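Local coordinates for protein Non-sulfated chondroitin lyase E66 (Autographa californica nucleopolyhedrovirus, PDB 3VSN) that cleaves non-sulfated chondroitin as a lyase of the occlusion-derived virus envelope and is essential for oral infection of the insect host, at residues N635-V638 / F643-N646. Residues are numbered along the deposited sequence; the frame is centred on the assembly and turned at random.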
ATOM      1  N   ASN A 635       0.734  -8.515  28.483  1.00 14.88           N
ATOM      2  CA  ASN A 635       1.968  -8.682  27.717  1.00 14.30           C
ATOM      3  C   ASN A 635       3.126  -7.898  28.336  1.00 14.05           C
ATOM      4  O   ASN A 635       4.103  -7.551  27.665  1.00 13.76           O
ATOM      5  CB  ASN A 635       1.742  -8.266  26.253  1.00 14.33           C
ATOM      6  CG  ASN A 635       1.610  -6.756  26.085  1.00 14.27           C
ATOM      7  OD1 ASN A 635       1.341  -6.028  27.047  1.00 14.19           O
ATOM      8  ND2 ASN A 635       1.815  -6.279  24.860  1.00 13.92           N
ATOM      9  N   CYS A 636       3.001  -7.616  29.626  1.00 13.69           N
ATOM     10  CA  CYS A 636       3.995  -6.829  30.332  1.00 13.82           C
ATOM     11  C   CYS A 636       4.076  -7.300  31.779  1.00 13.92           C
ATOM     12  O   CYS A 636       3.284  -8.140  32.199  1.00 13.94           O
ATOM     13  CB  CYS A 636       3.682  -5.326  30.223  1.00 13.41           C
ATOM     14  SG  CYS A 636       1.994  -4.841  30.665  1.00 13.18           S
ATOM     15  N   PHE A 637       5.039  -6.775  32.534  1.00 14.39           N
ATOM     16  CA  PHE A 637       5.263  -7.233  33.907  1.00 14.60           C
ATOM     17  C   PHE A 637       5.670  -6.080  34.815  1.00 14.77           C
ATOM     18  O   PHE A 637       6.281  -5.111  34.352  1.00 14.53           O
ATOM     19  CB  PHE A 637       6.311  -8.358  33.940  1.00 14.79           C
ATOM     20  CG  PHE A 637       7.702  -7.921  33.543  1.00 15.06           C
ATOM     21  CD1 PHE A 637       8.053  -7.794  32.203  1.00 15.22           C
ATOM     22  CD2 PHE A 637       8.667  -7.651  34.513  1.00 15.28           C
ATOM     23  CE1 PHE A 637       9.332  -7.393  31.837  1.00 15.36           C
ATOM     24  CE2 PHE A 637       9.948  -7.251  34.154  1.00 15.47           C
ATOM     25  CZ  PHE A 637      10.281  -7.125  32.812  1.00 15.44           C
ATOM     26  N   VAL A 638       5.332  -6.197  36.100  1.00 15.05           N
ATOM     27  CA  VAL A 638       5.658  -5.177  37.097  1.00 15.72           C
ATOM     28  C   VAL A 638       7.165  -4.948  37.147  1.00 16.10           C
ATOM     29  O   VAL A 638       7.945  -5.885  37.339  1.00 16.07           O
ATOM     30  CB  VAL A 638       5.119  -5.535  38.504  1.00 15.61           C
ATOM     31  CG1 VAL A 638       5.614  -4.538  39.546  1.00 15.87           C
ATOM     32  CG2 VAL A 638       3.599  -5.576  38.507  1.00 15.85           C
ATOM     33  N   PHE A 643       4.924  -0.928  34.692  1.00 14.24           N
ATOM     34  CA  PHE A 643       5.074  -2.169  33.936  1.00 14.22           C
ATOM     35  C   PHE A 643       6.089  -2.011  32.815  1.00 14.16           C
ATOM     36  O   PHE A 643       6.273  -0.921  32.285  1.00 14.20           O
ATOM     37  CB  PHE A 643       3.742  -2.601  33.322  1.00 14.10           C
ATOM     38  CG  PHE A 643       2.667  -2.873  34.326  1.00 14.09           C
ATOM     39  CD1 PHE A 643       2.507  -4.146  34.867  1.00 14.00           C
ATOM     40  CD2 PHE A 643       1.792  -1.860  34.713  1.00 13.89           C
ATOM     41  CE1 PHE A 643       1.505  -4.399  35.791  1.00 14.13           C
ATOM     42  CE2 PHE A 643       0.790  -2.110  35.635  1.00 14.09           C
ATOM     43  CZ  PHE A 643       0.645  -3.381  36.175  1.00 14.12           C
ATOM     44  N   LYS A 644       6.721  -3.118  32.450  1.00 14.02           N
ATOM     45  CA  LYS A 644       7.675  -3.154  31.356  1.00 14.03           C
ATOM     46  C   LYS A 644       7.196  -4.202  30.360  1.00 13.75           C
ATOM     47  O   LYS A 644       6.720  -5.257  30.760  1.00 13.48           O
ATOM     48  CB  LYS A 644       9.057  -3.512  31.896  1.00 14.45           C
ATOM     49  CG  LYS A 644      10.168  -3.617  30.868  1.00 15.09           C
ATOM     50  CD  LYS A 644      11.494  -3.856  31.575  1.00 16.04           C
ATOM     51  CE  LYS A 644      12.605  -4.224  30.609  1.00 16.74           C
ATOM     52  NZ  LYS A 644      13.001  -3.046  29.789  1.00 17.70           N
ATOM     53  N   LEU A 645       7.328  -3.908  29.068  1.00 13.61           N
ATOM     54  CA  LEU A 645       6.917  -4.844  28.019  1.00 13.71           C
ATOM     55  C   LEU A 645       7.674  -6.170  28.108  1.00 14.17           C
ATOM     56  O   LEU A 645       8.886  -6.180  28.325  1.00 14.02           O
ATOM     57  CB  LEU A 645       7.138  -4.224  26.636  1.00 13.43           C
ATOM     58  CG  LEU A 645       6.284  -3.007  26.258  1.00 13.32           C
ATOM     59  CD1 LEU A 645       6.807  -2.384  24.973  1.00 13.16           C
ATOM     60  CD2 LEU A 645       4.809  -3.372  26.123  1.00 13.20           C
ATOM     61  N   ASN A 646       6.954  -7.281  27.947  1.00 14.76           N
ATOM     62  CA  ASN A 646       7.580  -8.605  27.877  1.00 15.50           C
ATOM     63  C   ASN A 646       8.556  -8.693  26.708  1.00 16.00           C
ATOM     64  O   ASN A 646       9.623  -9.286  26.827  1.00 15.99           O
ATOM     65  CB  ASN A 646       6.527  -9.716  27.750  1.00 15.69           C
ATOM     66  CG  ASN A 646       5.746  -9.948  29.034  1.00 15.90           C
ATOM     67  OD1 ASN A 646       6.110  -9.454  30.100  1.00 16.18           O
ATOM     68  ND2 ASN A 646       4.664 -10.713  28.934  1.00 15.82           N
TER
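Phe637 sets CG between its backbone N and carbonyl carbon (chi1 66°), and Lys644 sends CG opposite its own N (chi1 179°), so that the aliphatic chain of Lys644 runs alongside the Phe637 ring. The two residues form a hydrogen-bonded pair of the antiparallel beta hairpin of strands 636-639 and 642-645. Lys644 CB sits over one face of the Phe637 ring, 4.2 Å from its centroid, a CH-pi contact. Lys644 CD reaches Phe637 CZ at 3.7 Å. Both backbone hydrogen bonds of the pair are made: Phe637 N to Lys644 O at 2.9 Å and Lys644 N to Phe637 O at 2.8 Å. On the side of the hairpin opposite Phe637 and Lys644, Cys636 SG lies obliquely to the Phe643 ring, 4.9 Å from the centroid. Val638 CG2 touches the same ring at CE1. Phe656 and Phe614 pack edge-to-face with Phe643, which ties the hairpin to strand 654-658 and helix 614-623. Strand 611-613 completes the small sheet beside strand 642-645. The hairpin lies away from the catalytic residues. At its open end, Asn646 N donates a hydrogen bond to Asn635 O, and Asn646 OD1 meets the edge of the Phe637 ring, 3.3 Å from CD1.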